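PDB 4IX8: tyrosine aminotransferase from Leishmania infantum, which probably catalyses the pyridoxal-phosphate-dependent transfer of an amino group from L-tyrosine to 2-oxoglutarate. Local coordinates for residues T120-F125 against W293-D298; Q148-A153 against I247-Y252; F262-D267 against R274-G279. All coordinates share one frame; numbering follows the deposited sequence.

Contact 1. Residues T120-F125 against W293-D298; sequences TYWRRF and WSILID
W293 and W122 are brought together by unequal first torsions: CG of W293 sits between its backbone N and carbonyl carbon (chi1 56°), while W122 is turned well off a staggered position (chi1 -147°). The contact lays the end of helix 112-122 on strand 292-297, an antiparallel strand of the large mixed sheet in the fold type I aminotransferase architecture. The indoles meet almost perpendicularly, their planes at 86° and the six-membered ring of W122 5.6 Å in centroid distance from the five-membered ring of W293. W122 CZ3 approaches the edge of the W293 indole near its plane, 3.6 Å from W293 NE1. Y121 crosses W293 at about a right angle and touches it with CE2, 4.0 Å from W293 CZ2. Two residues along the strand, I295 lays CD1 over one face of W122, toward the rim, 3.8 Å from W122 CG.

All four touching residues are buried, and across the interface they meet by van der Waals contact; the polar ends turn to other partners, Y121 OH to E254 and W122 NE1 to S264 OG. V118, one turn earlier on the same helix, adds to the packing on W293 and I295. On the face of the W122 ring opposite I295, F125 CD2 stands over the centre, 3.5 Å above the plane.

Contact 2. Residues Q148-A153 against I247-Y252; sequences QAIVLA and ISDEIY
The apolar part of the contact rests on A153 and I247, both pointing at the other segment: A153 CB lies 4.5 Å from I247 CD1, at the end of the extended isoleucine chain. Separate from this pair is a methyl-to-carboxylate-oxygen approach: the far end of I150 nears the strand, with I150 CD1 4.4 Å from D249 OD2. These are loose touches, and the two segments bury just 84 Å² between them, although all four touching residues are themselves buried.

The hydrogen bonds lie within 247-252 and shape the end of the strand. CG of D249 is anti to the backbone N (chi1 -169°), and D249 OD1 accepts from I251 N at 3.3 Å, the donor standing nearly in line with the C-O bond; this Asx turn, together with the bond between Y174 OH and D249 OD2, limits the rotation of the carboxylate. OD2 also lies close to N1 of the modified residue LLP at position 282. The placement is consistent with the aspartate that faces the pyridine nitrogen in class I aminotransferases. On the neighbouring residues S248 and E250, S248 OG donates to E250 OE2 at 2.7 Å, on the anti side and 23° out of the carboxylate plane, and E250 OE2 also takes the backbone N of V265.

Helix 145-157 thus lies against strands 246-249 and 274-279, where A153 also meets L275 and I150 meets L277. Helix 173-181 flanks it through Y174 and V177, and L316 of the second subunit packs on V151.

Contact 3. Residues F262-D267 against R274-G279; sequences FTSVAD and RLILGG
A type I beta turn, S264 to D267, lies in the loop joining two neighbouring parallel strands, 246-249 and 274-279, and it is pressed onto the second of them. Its closing bond is D267 N to S264 O at 2.9 Å, which places V265 and A266 at the two central positions; of the turn, V265 buries most, and A266 adds its CB.

The polar link is a single hydrogen bond: R274 NH1 donates to V265 O at 2.7 Å with an N-H...O angle of 157°. The carbonyl oxygen is 8° from the guanidinium plane, so it is met at the group's edge, while the donor stands 21° out of the carbonyl plane. The arginine chain gets there by bending at chi2 and chi3, which carries CD past V265 CB at 3.9 Å. A second anchor, R274 NE to V272 O, also restrains the guanidinium.

Beside this bond the contact is apolar. V265 turns CG2 between its backbone N and carbonyl carbon, and this methyl comes 3.5 Å from I276 CG1, the two side chains running antiparallel as they pass. I276 CD1 then ends 3.7 Å from A266 CB and 3.8 Å from S264 OG, a hydroxyl that is also bonded to E250 OE1 and W122 NE1. D267, at the turn's end, faces away from the strand and makes salt bridges with R131 and R229.

The outcome is a beta turn packed on a sheet face and tied down by an arginine-to-carbonyl bond, within a helix-free crossover between parallel strands of the aminotransferase large domain.

In the fold
All three contacts reach the same eight-stranded mixed sheet, on strands 292-297, 274-279 and 246-249, which lie side by side in that order. Contacts 1 and 3 have centres about 7 Å apart, contacts 2 and 3 about 10 Å, and contacts 1 and 2 about 12 Å. Along the chain, contact 1 encloses the others, and contact 2 closes before contact 3 opens. Strand 274-279 is sandwiched: I276 faces the turn of contact 3, whereas L275 and L277 face the helix of contact 2. Of the three, contact 2 reaches the cofactor, through D249 and Y252; contacts 1 and 3 pack the neighbouring strands of the same sheet.

Contact 1. Residues T120-F125 against W293-D298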
loop_
_atom_site.group_PDB
_atom_site.type_symbol
_atom_site.label_atom_id
_atom_site.label_comp_id
_atom_site.label_asym_id
_atom_site.label_seq_id
_atom_site.Cartn_x
_atom_site.Cartn_y
_atom_site.Cartn_z
ATOM N N THR A 120 16.637 4.843 16.100
ATOM C CA THR A 120 17.015 5.704 17.223
ATOM C C THR A 120 15.813 5.991 18.106
ATOM O O THR A 120 15.918 5.997 19.334
ATOM C CB THR A 120 17.581 7.031 16.745
ATOM O OG1 THR A 120 18.742 6.787 15.941
ATOM C CG2 THR A 120 17.926 7.931 17.929
ATOM N N TYR A 121 14.671 6.231 17.465
ATOM C CA TYR A 121 13.419 6.518 18.181
ATOM C C TYR A 121 12.966 5.370 19.068
ATOM O O TYR A 121 12.622 5.588 20.216
ATOM C CB TYR A 121 12.320 6.869 17.172
ATOM C CG TYR A 121 10.892 6.862 17.691
ATOM C CD1 TYR A 121 10.341 7.961 18.353
ATOM C CD2 TYR A 121 10.063 5.798 17.422
ATOM C CE1 TYR A 121 8.987 7.941 18.803
ATOM C CE2 TYR A 121 8.753 5.775 17.839
ATOM C CZ TYR A 121 8.218 6.819 18.533
ATOM O OH TYR A 121 6.904 6.715 18.921
ATOM N N TRP A 122 13.045 4.143 18.566
ATOM C CA TRP A 122 12.509 3.000 19.306
ATOM C C TRP A 122 13.393 2.663 20.499
ATOM O O TRP A 122 12.958 1.972 21.419
ATOM C CB TRP A 122 12.349 1.756 18.415
ATOM C CG TRP A 122 11.160 0.981 18.901
ATOM C CD1 TRP A 122 11.150 -0.029 19.824
ATOM C CD2 TRP A 122 9.783 1.211 18.547
ATOM N NE1 TRP A 122 9.856 -0.456 20.045
ATOM C CE2 TRP A 122 9.003 0.308 19.292
ATOM C CE3 TRP A 122 9.143 2.091 17.673
ATOM C CZ2 TRP A 122 7.627 0.256 19.178
ATOM C CZ3 TRP A 122 7.770 2.042 17.572
ATOM C CH2 TRP A 122 7.031 1.136 18.313
ATOM N N ARG A 123 14.604 3.214 20.510
ATOM C CA ARG A 123 15.546 2.995 21.599
ATOM C C ARG A 123 15.043 3.533 22.915
ATOM O O ARG A 123 15.428 3.039 23.963
ATOM C CB ARG A 123 16.893 3.627 21.267
ATOM C CG ARG A 123 17.467 3.050 19.992
ATOM C CD ARG A 123 18.952 2.862 20.040
ATOM N NE ARG A 123 19.438 2.026 18.943
ATOM C CZ ARG A 123 20.730 1.811 18.722
ATOM N NH1 ARG A 123 21.653 2.385 19.520
ATOM N NH2 ARG A 123 21.106 1.024 17.715
ATOM N N ARG A 124 14.161 4.525 22.857
ATOM C CA ARG A 124 13.645 5.143 24.066
ATOM C C ARG A 124 12.730 4.190 24.814
ATOM O O ARG A 124 12.425 4.408 25.978
ATOM C CB ARG A 124 12.900 6.433 23.722
ATOM C CG ARG A 124 11.529 6.207 23.017
ATOM C CD ARG A 124 10.975 7.472 22.316
ATOM N NE ARG A 124 12.053 8.298 21.746
ATOM C CZ ARG A 124 11.915 9.545 21.296
ATOM N NH1 ARG A 124 10.750 10.175 21.371
ATOM N NH2 ARG A 124 12.965 10.186 20.817
ATOM N N PHE A 125 12.275 3.149 24.137
ATOM C CA PHE A 125 11.411 2.153 24.752
ATOM C C PHE A 125 12.208 1.034 25.412
ATOM O O PHE A 125 11.626 0.105 25.996
ATOM C CB PHE A 125 10.467 1.568 23.719
ATOM C CG PHE A 125 9.484 2.570 23.175
ATOM C CD1 PHE A 125 8.698 3.326 24.038
ATOM C CD2 PHE A 125 9.336 2.749 21.797
ATOM C CE1 PHE A 125 7.786 4.263 23.545
ATOM C CE2 PHE A 125 8.417 3.703 21.293
ATOM C CZ PHE A 125 7.644 4.453 22.165
ATOM N N TRP A 293 6.231 1.152 9.786
ATOM C CA TRP A 293 7.455 0.403 9.726
ATOM C C TRP A 293 7.393 -0.901 10.473
ATOM O O TRP A 293 6.489 -1.109 11.269
ATOM C CB TRP A 293 8.583 1.229 10.308
ATOM C CG TRP A 293 8.366 1.752 11.754
ATOM C CD1 TRP A 293 8.434 1.031 12.915
ATOM C CD2 TRP A 293 8.120 3.117 12.155
ATOM N NE1 TRP A 293 8.203 1.854 14.005
ATOM C CE2 TRP A 293 8.029 3.135 13.566
ATOM C CE3 TRP A 293 7.963 4.309 11.463
ATOM C CZ2 TRP A 293 7.756 4.297 14.290
ATOM C CZ3 TRP A 293 7.703 5.485 12.203
ATOM C CH2 TRP A 293 7.606 5.460 13.587
ATOM N N SER A 294 8.391 -1.755 10.238
ATOM C CA SER A 294 8.586 -2.967 11.000
ATOM C C SER A 294 10.051 -2.980 11.446
ATOM O O SER A 294 10.938 -2.548 10.709
ATOM C CB SER A 294 8.231 -4.234 10.175
ATOM O OG SER A 294 9.209 -4.465 9.164
ATOM N N ILE A 295 10.283 -3.477 12.657
ATOM C CA ILE A 295 11.622 -3.597 13.240
ATOM C C ILE A 295 11.852 -5.015 13.724
ATOM O O ILE A 295 11.180 -5.458 14.657
ATOM C CB ILE A 295 11.810 -2.690 14.450
ATOM C CG1 ILE A 295 11.418 -1.251 14.113
ATOM C CG2 ILE A 295 13.249 -2.756 14.971
ATOM C CD1 ILE A 295 11.395 -0.332 15.302
ATOM N N LEU A 296 12.844 -5.698 13.144
ATOM C CA LEU A 296 13.175 -7.057 13.559
ATOM C C LEU A 296 14.277 -7.020 14.608
ATOM O O LEU A 296 15.284 -6.373 14.405
ATOM C CB LEU A 296 13.632 -7.900 12.362
ATOM C CG LEU A 296 14.020 -9.358 12.713
ATOM C CD1 LEU A 296 12.834 -10.144 13.120
ATOM C CD2 LEU A 296 14.684 -10.009 11.549
ATOM N N ILE A 297 14.059 -7.689 15.731
ATOM C CA ILE A 297 15.058 -7.829 16.786
ATOM C C ILE A 297 15.319 -9.314 16.974
ATOM O O ILE A 297 14.447 -10.080 17.405
ATOM C CB ILE A 297 14.603 -7.197 18.097
ATOM C CG1 ILE A 297 14.176 -5.735 17.863
ATOM C CG2 ILE A 297 15.728 -7.232 19.135
ATOM C CD1 ILE A 297 13.481 -5.082 19.056
ATOM N N ASP A 298 16.532 -9.710 16.620
ATOM C CA ASP A 298 16.907 -11.105 16.443
ATOM C C ASP A 298 18.389 -11.229 16.782
ATOM O O ASP A 298 19.241 -11.202 15.902
ATOM C CB ASP A 298 16.586 -11.488 14.996
ATOM C CG ASP A 298 17.042 -12.894 14.625
ATOM O OD1 ASP A 298 17.137 -13.757 15.551
ATOM O OD2 ASP A 298 17.271 -13.118 13.404
#

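Contact 2. Residues Q148-A153 against I247-Y252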
loop_
_atom_site.group_PDB
_atom_site.type_symbol
_atom_site.label_atom_id
_atom_site.label_comp_id
_atom_site.label_asym_id
_atom_site.label_seq_id
_atom_site.Cartn_x
_atom_site.Cartn_y
_atom_site.Cartn_z
ATOM N N GLN A 148 0.670 -2.484 5.318
ATOM C CA GLN A 148 1.623 -3.199 4.464
ATOM C C GLN A 148 2.611 -3.991 5.322
ATOM O O GLN A 148 3.014 -5.114 4.968
ATOM C CB GLN A 148 2.419 -2.253 3.543
ATOM C CG GLN A 148 3.136 -3.068 2.418
ATOM C CD GLN A 148 4.364 -2.399 1.825
ATOM O OE1 GLN A 148 4.875 -1.405 2.339
ATOM N NE2 GLN A 148 4.826 -2.934 0.721
ATOM N N ALA A 149 2.995 -3.421 6.467
ATOM C CA ALA A 149 3.936 -4.122 7.332
ATOM C C ALA A 149 3.374 -5.481 7.722
ATOM O O ALA A 149 4.123 -6.467 7.799
ATOM C CB ALA A 149 4.240 -3.324 8.555
ATOM N N ILE A 150 2.059 -5.548 7.882
ATOM C CA ILE A 150 1.396 -6.809 8.196
ATOM C C ILE A 150 1.446 -7.762 7.026
ATOM O O ILE A 150 1.719 -8.922 7.192
ATOM C CB ILE A 150 -0.035 -6.578 8.596
ATOM C CG1 ILE A 150 -0.050 -5.896 9.976
ATOM C CG2 ILE A 150 -0.807 -7.904 8.667
ATOM C CD1 ILE A 150 -1.449 -5.346 10.435
ATOM N N VAL A 151 1.155 -7.269 5.829
ATOM C CA VAL A 151 1.282 -8.092 4.636
ATOM C C VAL A 151 2.674 -8.667 4.506
ATOM O O VAL A 151 2.836 -9.864 4.298
ATOM C CB VAL A 151 0.968 -7.286 3.369
ATOM C CG1 VAL A 151 1.313 -8.113 2.087
ATOM C CG2 VAL A 151 -0.491 -6.891 3.387
ATOM N N LEU A 152 3.685 -7.802 4.590
ATOM C CA LEU A 152 5.062 -8.244 4.396
ATOM C C LEU A 152 5.473 -9.246 5.460
ATOM O O LEU A 152 6.092 -10.254 5.172
ATOM C CB LEU A 152 6.008 -7.050 4.441
ATOM C CG LEU A 152 5.850 -6.090 3.293
ATOM C CD1 LEU A 152 6.598 -4.823 3.615
ATOM C CD2 LEU A 152 6.323 -6.695 1.970
ATOM N N ALA A 153 5.112 -8.990 6.706
ATOM C CA ALA A 153 5.500 -9.898 7.774
ATOM C C ALA A 153 4.920 -11.300 7.546
ATOM O O ALA A 153 5.631 -12.307 7.643
ATOM C CB ALA A 153 5.065 -9.345 9.134
ATOM N N ILE A 247 5.212 -11.437 16.764
ATOM C CA ILE A 247 4.885 -10.214 16.033
ATOM C C ILE A 247 4.029 -9.327 16.945
ATOM O O ILE A 247 2.996 -9.760 17.416
ATOM C CB ILE A 247 4.109 -10.504 14.737
ATOM C CG1 ILE A 247 4.901 -11.467 13.852
ATOM C CG2 ILE A 247 3.764 -9.220 14.019
ATOM C CD1 ILE A 247 4.151 -11.952 12.652
ATOM N N SER A 248 4.465 -8.098 17.179
ATOM C CA SER A 248 3.821 -7.218 18.133
ATOM C C SER A 248 3.458 -5.925 17.482
ATOM O O SER A 248 4.340 -5.164 17.078
ATOM C CB SER A 248 4.745 -6.953 19.302
ATOM O OG SER A 248 4.127 -6.162 20.279
ATOM N N ASP A 249 2.156 -5.669 17.388
ATOM C CA ASP A 249 1.641 -4.422 16.828
ATOM C C ASP A 249 1.617 -3.346 17.914
ATOM O O ASP A 249 0.733 -3.325 18.749
ATOM C CB ASP A 249 0.261 -4.642 16.249
ATOM C CG ASP A 249 -0.218 -3.471 15.414
ATOM O OD1 ASP A 249 0.185 -2.317 15.718
ATOM O OD2 ASP A 249 -1.032 -3.713 14.488
ATOM N N GLU A 250 2.621 -2.476 17.886
ATOM C CA GLU A 250 2.843 -1.506 18.935
ATOM C C GLU A 250 2.625 -0.107 18.383
ATOM O O GLU A 250 3.283 0.879 18.751
ATOM C CB GLU A 250 4.252 -1.723 19.519
ATOM C CG GLU A 250 4.335 -3.127 20.190
ATOM C CD GLU A 250 5.649 -3.395 20.925
ATOM O OE1 GLU A 250 6.533 -2.509 20.929
ATOM O OE2 GLU A 250 5.751 -4.484 21.541
ATOM N N ILE A 251 1.610 0.007 17.545
ATOM C CA ILE A 251 1.338 1.287 16.916
ATOM C C ILE A 251 0.766 2.307 17.890
ATOM O O ILE A 251 0.855 3.512 17.652
ATOM C CB ILE A 251 0.390 1.117 15.730
ATOM C CG1 ILE A 251 0.477 2.370 14.850
ATOM C CG2 ILE A 251 -1.038 0.775 16.215
ATOM C CD1 ILE A 251 -0.536 2.416 13.789
ATOM N N TYR A 252 0.174 1.840 18.991
ATOM C CA TYR A 252 -0.370 2.760 20.007
ATOM C C TYR A 252 0.621 3.003 21.148
ATOM O O TYR A 252 0.223 3.426 22.241
ATOM C CB TYR A 252 -1.692 2.225 20.583
ATOM C CG TYR A 252 -2.779 2.224 19.540
ATOM C CD1 TYR A 252 -3.330 3.412 19.097
ATOM C CD2 TYR A 252 -3.236 1.044 18.989
ATOM C CE1 TYR A 252 -4.297 3.418 18.121
ATOM C CE2 TYR A 252 -4.193 1.044 18.020
ATOM C CZ TYR A 252 -4.734 2.239 17.598
ATOM O OH TYR A 252 -5.703 2.260 16.626
#

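Contact 3. Residues F262-D267 against R274-G279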
loop_
_atom_site.group_PDB
_atom_site.type_symbol
_atom_site.label_atom_id
_atom_site.label_comp_id
_atom_site.label_asym_id
_atom_site.label_seq_id
_atom_site.Cartn_x
_atom_site.Cartn_y
_atom_site.Cartn_z
ATOM N N PHE A 262 4.335 1.825 29.107
ATOM C CA PHE A 262 4.244 0.979 27.949
ATOM C C PHE A 262 5.449 0.060 27.963
ATOM O O PHE A 262 6.578 0.501 28.206
ATOM C CB PHE A 262 4.180 1.778 26.668
ATOM C CG PHE A 262 4.421 0.934 25.437
ATOM C CD1 PHE A 262 3.540 -0.070 25.090
ATOM C CD2 PHE A 262 5.501 1.180 24.610
ATOM C CE1 PHE A 262 3.766 -0.846 23.962
ATOM C CE2 PHE A 262 5.721 0.413 23.482
ATOM C CZ PHE A 262 4.858 -0.586 23.150
ATOM N N THR A 263 5.193 -1.224 27.765
ATOM C CA THR A 263 6.255 -2.231 27.688
ATOM C C THR A 263 6.346 -2.783 26.272
ATOM O O THR A 263 5.515 -3.602 25.858
ATOM C CB THR A 263 6.002 -3.420 28.673
ATOM O OG1 THR A 263 5.845 -2.942 30.022
ATOM C CG2 THR A 263 7.157 -4.375 28.662
ATOM N N SER A 264 7.396 -2.393 25.548
ATOM C CA SER A 264 7.628 -2.897 24.193
ATOM C C SER A 264 8.302 -4.266 24.246
ATOM O O SER A 264 9.069 -4.532 25.154
ATOM C CB SER A 264 8.502 -1.907 23.405
ATOM O OG SER A 264 8.859 -2.410 22.107
ATOM N N VAL A 265 8.014 -5.146 23.292
ATOM C CA VAL A 265 8.665 -6.458 23.285
ATOM C C VAL A 265 10.149 -6.272 23.056
ATOM O O VAL A 265 10.947 -7.191 23.251
ATOM C CB VAL A 265 8.052 -7.435 22.229
ATOM C CG1 VAL A 265 6.612 -7.705 22.557
ATOM C CG2 VAL A 265 8.188 -6.899 20.823
ATOM N N ALA A 266 10.531 -5.070 22.650
ATOM C CA ALA A 266 11.935 -4.709 22.509
ATOM C C ALA A 266 12.694 -4.643 23.839
ATOM O O ALA A 266 13.931 -4.807 23.852
ATOM C CB ALA A 266 12.049 -3.378 21.825
ATOM N N ASP A 267 11.982 -4.358 24.934
ATOM C CA ASP A 267 12.631 -4.040 26.224
ATOM C C ASP A 267 12.920 -5.271 27.067
ATOM O O ASP A 267 12.638 -5.295 28.262
ATOM C CB ASP A 267 11.733 -3.087 27.027
ATOM C CG ASP A 267 12.437 -2.461 28.204
ATOM O OD1 ASP A 267 13.672 -2.312 28.143
ATOM O OD2 ASP A 267 11.741 -2.139 29.199
ATOM N N ARG A 274 11.631 -11.142 17.457
ATOM C CA ARG A 274 10.440 -10.304 17.574
ATOM C C ARG A 274 10.352 -9.342 16.417
ATOM O O ARG A 274 11.327 -8.673 16.109
ATOM C CB ARG A 274 10.485 -9.500 18.859
ATOM C CG ARG A 274 10.248 -10.295 20.093
ATOM C CD ARG A 274 11.073 -9.777 21.246
ATOM N NE ARG A 274 12.496 -10.104 21.099
ATOM C CZ ARG A 274 13.495 -9.375 21.604
ATOM N NH1 ARG A 274 13.257 -8.251 22.271
ATOM N NH2 ARG A 274 14.740 -9.755 21.433
ATOM N N LEU A 275 9.172 -9.213 15.823
ATOM C CA LEU A 275 8.961 -8.201 14.777
ATOM C C LEU A 275 7.932 -7.167 15.281
ATOM O O LEU A 275 6.765 -7.465 15.518
ATOM C CB LEU A 275 8.494 -8.849 13.475
ATOM C CG LEU A 275 8.365 -7.948 12.255
ATOM C CD1 LEU A 275 9.725 -7.591 11.710
ATOM C CD2 LEU A 275 7.440 -8.558 11.168
ATOM N N ILE A 276 8.393 -5.951 15.463
ATOM C CA ILE A 276 7.581 -4.877 15.999
ATOM C C ILE A 276 7.031 -4.057 14.859
ATOM O O ILE A 276 7.789 -3.631 14.005
ATOM C CB ILE A 276 8.400 -4.006 16.902
ATOM C CG1 ILE A 276 8.940 -4.851 18.043
ATOM C CG2 ILE A 276 7.580 -2.860 17.427
ATOM C CD1 ILE A 276 9.851 -4.140 18.929
ATOM N N LEU A 277 5.718 -3.842 14.854
ATOM C CA LEU A 277 5.044 -3.000 13.854
ATOM C C LEU A 277 4.642 -1.723 14.568
ATOM O O LEU A 277 4.143 -1.776 15.680
ATOM C CB LEU A 277 3.824 -3.703 13.257
ATOM C CG LEU A 277 4.068 -5.184 12.910
ATOM C CD1 LEU A 277 2.866 -5.795 12.238
ATOM C CD2 LEU A 277 5.296 -5.325 12.005
ATOM N N GLY A 278 4.888 -0.573 13.942
ATOM C CA GLY A 278 4.600 0.707 14.553
ATOM C C GLY A 278 4.631 1.771 13.495
ATOM O O GLY A 278 4.765 1.442 12.315
ATOM N N GLY A 279 4.471 3.030 13.903
ATOM C CA GLY A 279 4.451 4.138 12.980
ATOM C C GLY A 279 3.892 5.393 13.635
ATOM O O GLY A 279 3.718 5.451 14.865
#